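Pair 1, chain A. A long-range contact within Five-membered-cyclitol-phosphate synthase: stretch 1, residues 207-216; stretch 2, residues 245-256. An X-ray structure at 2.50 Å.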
# COMPACT_ATOMS: atom_id res chain seq x y z
N SER A 207 10.83 -0.49 19.50
CA SER A 207 11.63 0.75 19.38
C SER A 207 11.32 1.41 18.03
O SER A 207 11.28 0.70 17.01
CB SER A 207 13.11 0.46 19.58
OG SER A 207 13.33 -0.33 20.77
N LEU A 208 11.13 2.73 18.02
CA LEU A 208 10.93 3.49 16.75
C LEU A 208 12.30 3.75 16.13
O LEU A 208 13.23 4.08 16.85
CB LEU A 208 10.15 4.75 17.09
CG LEU A 208 9.52 5.55 15.96
CD1 LEU A 208 8.69 4.68 14.99
CD2 LEU A 208 8.64 6.62 16.57
N ALA A 209 12.48 3.37 14.89
CA ALA A 209 13.61 3.82 14.05
C ALA A 209 13.18 5.12 13.37
O ALA A 209 14.02 6.02 13.31
CB ALA A 209 14.00 2.80 13.01
N SER A 210 11.96 5.21 12.85
CA SER A 210 11.61 6.30 11.92
C SER A 210 10.17 6.20 11.52
O SER A 210 9.61 5.05 11.57
CB SER A 210 12.48 6.32 10.69
OG SER A 210 12.05 5.42 9.70
N SER A 211 9.58 7.34 11.16
CA SER A 211 8.19 7.40 10.65
C SER A 211 8.03 8.65 9.79
O SER A 211 8.79 9.52 9.95
CB SER A 211 7.14 7.23 11.75
OG SER A 211 5.80 7.30 11.24
N TYR A 212 7.16 8.63 8.79
CA TYR A 212 6.69 9.83 8.07
C TYR A 212 5.19 9.70 7.87
O TYR A 212 4.63 8.60 7.81
CB TYR A 212 7.45 10.13 6.77
CG TYR A 212 7.55 9.02 5.75
CD1 TYR A 212 6.52 8.81 4.86
CD2 TYR A 212 8.66 8.19 5.67
CE1 TYR A 212 6.56 7.78 3.92
CE2 TYR A 212 8.72 7.16 4.76
CZ TYR A 212 7.66 6.95 3.87
OH TYR A 212 7.66 5.95 2.95
N GLN A 213 4.60 10.87 7.75
CA GLN A 213 3.18 11.12 7.43
C GLN A 213 3.20 12.15 6.32
O GLN A 213 3.86 13.15 6.52
CB GLN A 213 2.51 11.65 8.70
CG GLN A 213 1.18 12.35 8.46
CD GLN A 213 0.48 12.82 9.71
OE1 GLN A 213 -0.45 13.62 9.61
NE2 GLN A 213 0.88 12.30 10.88
N LEU A 214 2.56 11.90 5.18
CA LEU A 214 2.31 12.98 4.20
C LEU A 214 0.86 12.97 3.78
O LEU A 214 0.33 11.89 3.78
CB LEU A 214 3.27 12.88 3.02
CG LEU A 214 3.49 11.51 2.40
CD1 LEU A 214 2.87 11.50 1.01
CD2 LEU A 214 5.01 11.29 2.28
N ASN A 215 0.30 14.15 3.48
CA ASN A 215 -1.13 14.40 3.11
C ASN A 215 -1.17 15.04 1.72
O ASN A 215 -0.17 15.62 1.28
CB ASN A 215 -1.86 15.22 4.17
CG ASN A 215 -1.74 14.63 5.56
OD1 ASN A 215 -2.67 13.98 6.07
ND2 ASN A 215 -0.58 14.83 6.19
N LEU A 216 -2.25 14.77 0.97
CA LEU A 216 -2.48 15.31 -0.39
C LEU A 216 -3.91 15.83 -0.36
O LEU A 216 -4.68 15.18 0.27
CB LEU A 216 -2.35 14.21 -1.46
CG LEU A 216 -1.08 13.37 -1.46
CD1 LEU A 216 -1.19 12.20 -2.47
CD2 LEU A 216 0.13 14.24 -1.80
N VAL A 245 7.68 7.59 22.86
CA VAL A 245 7.83 7.86 21.39
C VAL A 245 9.09 8.71 21.16
O VAL A 245 9.00 9.92 21.48
CB VAL A 245 6.61 8.60 20.79
CG1 VAL A 245 6.43 8.24 19.33
CG2 VAL A 245 5.30 8.40 21.57
N ASP A 246 10.20 8.13 20.66
CA ASP A 246 11.38 8.92 20.16
C ASP A 246 10.98 9.55 18.81
O ASP A 246 10.87 8.76 17.84
CB ASP A 246 12.66 8.08 20.05
CG ASP A 246 13.84 8.82 19.39
OD1 ASP A 246 13.65 9.97 18.97
OD2 ASP A 246 14.94 8.25 19.26
N THR A 247 10.77 10.89 18.75
CA THR A 247 10.36 11.65 17.53
C THR A 247 11.58 12.32 16.85
O THR A 247 11.38 13.15 15.92
CB THR A 247 9.30 12.73 17.84
OG1 THR A 247 9.92 13.55 18.82
CG2 THR A 247 7.98 12.21 18.33
N SER A 248 12.82 12.02 17.26
CA SER A 248 14.01 12.61 16.57
C SER A 248 14.02 12.16 15.10
O SER A 248 14.59 12.89 14.29
CB SER A 248 15.32 12.36 17.30
OG SER A 248 15.70 10.99 17.26
N ASN A 249 13.38 11.03 14.74
CA ASN A 249 13.26 10.60 13.31
C ASN A 249 11.81 10.44 12.85
O ASN A 249 11.59 9.65 11.97
CB ASN A 249 14.05 9.32 13.03
CG ASN A 249 15.53 9.46 13.34
OD1 ASN A 249 15.97 8.92 14.34
ND2 ASN A 249 16.26 10.25 12.56
N VAL A 250 10.89 11.26 13.33
CA VAL A 250 9.48 11.31 12.87
C VAL A 250 9.26 12.60 12.09
O VAL A 250 9.35 13.63 12.70
CB VAL A 250 8.53 11.25 14.07
CG1 VAL A 250 7.09 11.40 13.64
CG2 VAL A 250 8.74 10.00 14.89
N GLU A 251 8.84 12.53 10.84
CA GLU A 251 8.72 13.71 9.95
C GLU A 251 7.24 13.83 9.63
O GLU A 251 6.68 12.88 9.25
CB GLU A 251 9.52 13.55 8.65
CG GLU A 251 10.67 14.51 8.40
CD GLU A 251 10.63 15.93 8.98
OE1 GLU A 251 9.59 16.68 8.77
OE2 GLU A 251 11.63 16.30 9.66
N VAL A 252 6.66 15.00 9.76
CA VAL A 252 5.33 15.25 9.19
C VAL A 252 5.49 16.20 8.01
O VAL A 252 6.07 17.25 8.18
CB VAL A 252 4.40 15.83 10.26
CG1 VAL A 252 3.04 16.12 9.65
CG2 VAL A 252 4.28 14.91 11.47
N ILE A 253 4.96 15.84 6.85
CA ILE A 253 4.68 16.81 5.75
C ILE A 253 3.16 17.02 5.63
O ILE A 253 2.48 16.31 4.87
CB ILE A 253 5.28 16.27 4.45
CG1 ILE A 253 6.71 15.75 4.62
CG2 ILE A 253 5.15 17.35 3.37
CD1 ILE A 253 6.86 14.25 4.77
N PRO A 254 2.55 18.03 6.33
CA PRO A 254 1.10 18.25 6.29
C PRO A 254 0.61 18.74 4.92
O PRO A 254 -0.56 18.75 4.73
CB PRO A 254 0.87 19.40 7.29
CG PRO A 254 2.16 20.18 7.23
CD PRO A 254 3.22 19.08 7.12
N SER A 255 1.52 19.15 4.02
CA SER A 255 1.14 19.58 2.66
C SER A 255 2.13 19.05 1.62
O SER A 255 2.80 19.90 0.97
CB SER A 255 0.98 21.05 2.59
OG SER A 255 0.28 21.38 1.41
N ALA A 256 2.18 17.72 1.41
CA ALA A 256 3.10 17.08 0.43
C ALA A 256 2.82 17.64 -0.97
O ALA A 256 3.73 17.61 -1.83
CB ALA A 256 3.00 15.58 0.40
O HOH W 1 14.42 7.75 15.98

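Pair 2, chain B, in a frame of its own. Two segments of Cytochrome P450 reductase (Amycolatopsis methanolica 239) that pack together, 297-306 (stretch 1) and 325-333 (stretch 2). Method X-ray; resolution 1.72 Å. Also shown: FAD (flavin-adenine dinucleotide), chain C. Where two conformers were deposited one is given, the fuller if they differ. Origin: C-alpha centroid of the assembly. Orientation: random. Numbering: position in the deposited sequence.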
# COMPACT_ATOMS: atom_id res chain seq x y z
N ARG B 297 -18.59 7.19 -14.06
CA ARG B 297 -19.35 7.92 -13.07
C ARG B 297 -20.09 6.95 -12.15
O ARG B 297 -20.80 6.04 -12.62
CB ARG B 297 -20.33 8.89 -13.73
CG ARG B 297 -20.88 9.88 -12.72
CD ARG B 297 -21.51 11.09 -13.37
NE ARG B 297 -21.91 12.04 -12.34
CZ ARG B 297 -22.92 12.90 -12.47
NH1 ARG B 297 -23.63 12.91 -13.59
NH2 ARG B 297 -23.22 13.73 -11.48
N GLY B 298 -19.93 7.14 -10.85
CA GLY B 298 -20.54 6.27 -9.86
C GLY B 298 -19.68 5.10 -9.45
O GLY B 298 -20.06 4.35 -8.54
N TRP B 299 -18.52 4.93 -10.09
CA TRP B 299 -17.58 3.87 -9.75
C TRP B 299 -16.59 4.34 -8.70
O TRP B 299 -16.38 5.54 -8.50
CB TRP B 299 -16.81 3.44 -11.01
CG TRP B 299 -17.63 2.55 -11.86
CD1 TRP B 299 -18.74 2.88 -12.58
CD2 TRP B 299 -17.42 1.15 -12.05
NE1 TRP B 299 -19.24 1.76 -13.24
CE2 TRP B 299 -18.43 0.68 -12.92
CE3 TRP B 299 -16.46 0.25 -11.58
CZ2 TRP B 299 -18.52 -0.65 -13.32
CZ3 TRP B 299 -16.54 -1.09 -11.98
CH2 TRP B 299 -17.57 -1.52 -12.85
N SER B 300 -16.00 3.38 -8.01
CA SER B 300 -14.80 3.62 -7.21
C SER B 300 -13.64 2.95 -7.92
O SER B 300 -13.83 1.96 -8.64
CB SER B 300 -14.95 3.07 -5.78
OG SER B 300 -16.14 3.56 -5.17
N GLY B 301 -12.44 3.51 -7.75
CA GLY B 301 -11.27 2.96 -8.42
C GLY B 301 -10.07 2.86 -7.50
O GLY B 301 -9.82 3.74 -6.68
N TRP B 302 -9.33 1.77 -7.66
CA TRP B 302 -8.21 1.43 -6.79
C TRP B 302 -7.02 1.10 -7.68
O TRP B 302 -7.06 0.10 -8.41
CB TRP B 302 -8.56 0.24 -5.90
CG TRP B 302 -9.80 0.51 -5.09
CD1 TRP B 302 -11.10 0.56 -5.53
CD2 TRP B 302 -9.83 0.79 -3.71
NE1 TRP B 302 -11.94 0.87 -4.47
CE2 TRP B 302 -11.17 1.02 -3.35
CE3 TRP B 302 -8.83 0.89 -2.74
CZ2 TRP B 302 -11.55 1.35 -2.05
CZ3 TRP B 302 -9.21 1.23 -1.44
CH2 TRP B 302 -10.56 1.44 -1.12
N LEU B 303 -5.96 1.92 -7.63
CA LEU B 303 -4.82 1.75 -8.52
C LEU B 303 -3.58 1.49 -7.68
O LEU B 303 -3.29 2.24 -6.75
CB LEU B 303 -4.58 3.00 -9.39
CG LEU B 303 -5.54 3.29 -10.54
CD1 LEU B 303 -5.66 4.78 -10.75
CD2 LEU B 303 -5.02 2.64 -11.82
N CYS B 304 -2.82 0.45 -8.04
CA CYS B 304 -1.59 0.18 -7.30
C CYS B 304 -0.51 -0.33 -8.25
O CYS B 304 -0.78 -1.20 -9.08
CB CYS B 304 -1.85 -0.82 -6.19
SG CYS B 304 -0.37 -1.38 -5.36
N GLY B 305 0.69 0.21 -8.12
CA GLY B 305 1.78 -0.19 -8.98
C GLY B 305 2.83 0.90 -9.01
O GLY B 305 2.86 1.78 -8.16
N PRO B 306 3.68 0.89 -10.03
CA PRO B 306 4.68 1.95 -10.16
C PRO B 306 4.02 3.31 -10.20
O PRO B 306 2.89 3.46 -10.70
CB PRO B 306 5.38 1.62 -11.49
CG PRO B 306 5.19 0.12 -11.64
CD PRO B 306 3.81 -0.13 -11.09
N ARG B 325 -13.38 11.75 -5.35
CA ARG B 325 -13.59 11.26 -4.00
C ARG B 325 -13.47 9.75 -3.90
O ARG B 325 -13.23 9.20 -2.82
CB ARG B 325 -14.97 11.71 -3.52
CG ARG B 325 -15.27 11.42 -2.07
CD ARG B 325 -16.57 12.08 -1.67
NE ARG B 325 -16.59 12.37 -0.25
CZ ARG B 325 -16.31 13.56 0.27
NH1 ARG B 325 -16.00 14.57 -0.53
NH2 ARG B 325 -16.36 13.73 1.58
N ARG B 326 -13.65 9.05 -5.02
CA ARG B 326 -13.73 7.60 -5.01
C ARG B 326 -12.55 6.95 -5.71
O ARG B 326 -12.62 5.77 -6.09
CB ARG B 326 -15.05 7.16 -5.65
CG ARG B 326 -16.24 7.74 -4.91
CD ARG B 326 -17.56 7.25 -5.47
NE ARG B 326 -17.78 5.83 -5.21
CZ ARG B 326 -18.59 5.35 -4.26
NH1 ARG B 326 -19.25 6.18 -3.46
NH2 ARG B 326 -18.72 4.04 -4.11
N ILE B 327 -11.45 7.68 -5.86
CA ILE B 327 -10.24 7.16 -6.48
C ILE B 327 -9.19 6.98 -5.40
O ILE B 327 -8.86 7.93 -4.68
CB ILE B 327 -9.75 8.09 -7.60
CG1 ILE B 327 -10.82 8.22 -8.69
CG2 ILE B 327 -8.41 7.60 -8.14
CD1 ILE B 327 -10.48 9.23 -9.79
N HIS B 328 -8.66 5.78 -5.31
CA HIS B 328 -7.71 5.40 -4.27
C HIS B 328 -6.41 4.93 -4.91
O HIS B 328 -6.44 4.25 -5.94
CB HIS B 328 -8.31 4.27 -3.40
CG HIS B 328 -9.71 4.55 -2.93
ND1 HIS B 328 -9.99 5.02 -1.66
CD2 HIS B 328 -10.90 4.42 -3.56
CE1 HIS B 328 -11.30 5.17 -1.53
NE2 HIS B 328 -11.87 4.82 -2.67
N ARG B 329 -5.27 5.29 -4.32
CA ARG B 329 -3.98 5.06 -4.97
C ARG B 329 -2.97 4.51 -3.98
O ARG B 329 -2.93 4.95 -2.82
CB ARG B 329 -3.36 6.35 -5.57
CG ARG B 329 -4.33 7.40 -6.06
CD ARG B 329 -3.91 8.82 -5.67
NE ARG B 329 -4.78 9.80 -6.32
CZ ARG B 329 -6.03 10.04 -5.95
NH1 ARG B 329 -6.55 9.40 -4.91
NH2 ARG B 329 -6.76 10.93 -6.60
N GLU B 330 -2.12 3.59 -4.45
CA GLU B 330 -0.95 3.12 -3.71
C GLU B 330 0.22 3.07 -4.69
O GLU B 330 0.24 2.24 -5.60
CB GLU B 330 -1.18 1.75 -3.06
CG GLU B 330 -0.01 1.30 -2.18
CD GLU B 330 -0.14 1.87 -0.77
OE1 GLU B 330 -0.23 3.11 -0.63
OE2 GLU B 330 -0.16 1.08 0.20
N LYS B 331 1.21 3.94 -4.52
CA LYS B 331 2.33 3.97 -5.46
C LYS B 331 3.53 3.23 -4.89
O LYS B 331 3.98 3.52 -3.77
CB LYS B 331 2.71 5.40 -5.80
CG LYS B 331 1.52 6.25 -6.20
CD LYS B 331 1.96 7.70 -6.32
CE LYS B 331 1.09 8.45 -7.28
NZ LYS B 331 1.08 9.90 -6.94
N PHE B 332 4.06 2.27 -5.67
CA PHE B 332 5.26 1.51 -5.32
C PHE B 332 6.49 2.35 -5.70
O PHE B 332 7.29 2.00 -6.57
CB PHE B 332 5.29 0.16 -6.03
CG PHE B 332 4.29 -0.86 -5.50
CD1 PHE B 332 3.42 -0.55 -4.48
CD2 PHE B 332 4.26 -2.15 -6.03
CE1 PHE B 332 2.52 -1.49 -3.98
CE2 PHE B 332 3.37 -3.10 -5.55
CZ PHE B 332 2.50 -2.77 -4.52
N THR B 333 6.66 3.47 -5.01
CA THR B 333 7.73 4.39 -5.35
C THR B 333 9.08 3.83 -4.91
O THR B 333 9.24 3.45 -3.75
CB THR B 333 7.50 5.74 -4.70
OG1 THR B 333 6.25 6.28 -5.16
CG2 THR B 333 8.61 6.69 -5.08
PA FAD C . 16.51 -0.85 -5.07
O1A FAD C . 17.89 -1.28 -4.63
O2A FAD C . 15.87 0.19 -4.18
O5B FAD C . 16.55 -0.24 -6.61
C5B FAD C . 17.55 -0.69 -7.50
C4B FAD C . 17.53 0.26 -8.73
O4B FAD C . 16.47 0.02 -9.44
C3B FAD C . 17.41 1.72 -8.28
O3B FAD C . 18.13 2.50 -9.12
C2B FAD C . 15.90 2.02 -8.36
O2B FAD C . 15.63 3.48 -8.52
C1B FAD C . 15.50 1.31 -9.39
N9A FAD C . 14.18 0.76 -9.19
C8A FAD C . 13.55 0.61 -8.02
N7A FAD C . 12.37 0.03 -8.26
C5A FAD C . 12.28 -0.17 -9.59
C6A FAD C . 11.29 -0.73 -10.36
N6A FAD C . 9.97 -1.31 -10.18
N1A FAD C . 11.44 -0.83 -11.68
C2A FAD C . 12.58 -0.38 -12.26
N3A FAD C . 13.57 0.17 -11.51
C4A FAD C . 13.40 0.27 -10.17
N1 FAD C . 7.25 -4.11 -4.40
C2 FAD C . 6.77 -5.47 -4.64
O2 FAD C . 7.38 -6.21 -5.34
N3 FAD C . 5.54 -5.92 -3.97
C4 FAD C . 4.76 -5.08 -3.12
O4 FAD C . 3.76 -5.47 -2.62
C4X FAD C . 5.26 -3.68 -2.92
N5 FAD C . 4.52 -2.82 -2.05
C5X FAD C . 5.02 -1.46 -1.88
C6 FAD C . 4.27 -0.59 -1.08
C7 FAD C . 4.75 0.71 -0.92
C7M FAD C . 3.83 1.51 -0.01
C8 FAD C . 5.94 1.12 -1.53
C8M FAD C . 6.40 2.55 -1.29
C9 FAD C . 6.68 0.26 -2.33
C9A FAD C . 6.20 -1.02 -2.51
N10 FAD C . 6.99 -1.93 -3.36
C10 FAD C . 6.48 -3.25 -3.56
C1' FAD C . 8.27 -1.51 -3.95
C2' FAD C . 9.32 -2.14 -2.94
O2' FAD C . 9.25 -1.61 -1.62
C3' FAD C . 10.80 -1.98 -3.38
O3' FAD C . 11.00 -0.65 -3.75
C4' FAD C . 11.13 -2.90 -4.57
O4' FAD C . 11.00 -4.25 -4.18
C5' FAD C . 12.57 -2.67 -5.06
O5' FAD C . 13.45 -2.64 -3.95
P FAD C . 15.00 -3.13 -4.14
O1P FAD C . 15.72 -2.88 -2.85
O2P FAD C . 15.07 -4.55 -4.68
O3P FAD C . 15.58 -2.16 -5.33
O HOH W 2 -18.89 2.72 -6.61
O HOH W 3 -14.76 4.75 -2.80

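Both pairs are two parallel beta strands joined edge to edge by backbone hydrogen bonds. The strand directions differ by 7° in pair 1 and by 10° in pair 2, and the axes approach to 4.7 Å in each. The central backbone superposes with an RMSD of 0.8 Å. The buried areas are nearly equal, 678 and 676 Å².

The hydrogen-bond ladder follows the same register. In pair 1, Ser A211 N donates to Asn A249 O (3.2 Å), and Glu A251 N donates to Ser A211 O (3.1 Å). The matching bonds in pair 2 are Gly B301 N to Arg B326 O (2.8 Å) and His B328 N to Gly B301 O (2.7 Å). Further along, Ile A253 N to Gln A213 O (2.9 Å) matches Glu B330 N to Leu B303 O (2.9 Å). The next rung is kept but is weak in pair 1. Asn A215 N gives a weak bond to Ile A253 O (3.4 Å), while the matching Gly B305 N to Glu B330 O (3.3 Å) is not weak. The chain of pair 1 then turns a corner at Pro A254, which matches Lys B331.

Side chains fill the shared frame differently. Tyr A212 matches Trp B302, and Glu A251 matches His B328. In pair 1 the ends of Tyr A212 and Glu A251 lead away, and the closest approach of the two side chains is CB to CB, 4.4 Å. In pair 2 the Trp B302 six-membered ring and the His B328 ring stack face to face, with centroids 3.7 Å apart and planes at 7°. The two rings thus pack on each other where the side-chain ends of pair 1 lead away.

The next position on this face pairs Leu A214 with Ile A253, an apolar contact with CB atoms 4.2 Å apart. Leu A214 CB also meets Ala A256 CB at 3.8 Å. In pair 2 the matches are Cys B304 and Glu B330. Cys B304 SG lies 3.2 Å from Phe B332 CE1. Phe B332 also carries FAD N5 over its ring face, with CE1 to N5 at 3.1 Å.

On the other face, Ser A211 and Val A250 match Gly B301 and Ile B327. Gly B301 has no side chain to set beside Ile B327.

At the start of the ladder, Asn A249 matches Arg B326, and both point toward the partner strand. Asn A249 CB packs against Ala A209 O at 3.3 Å. Arg B326 reaches further: NE and NH2 each form a weak hydrogen bond to Ser B300 OG, both 2.8 Å.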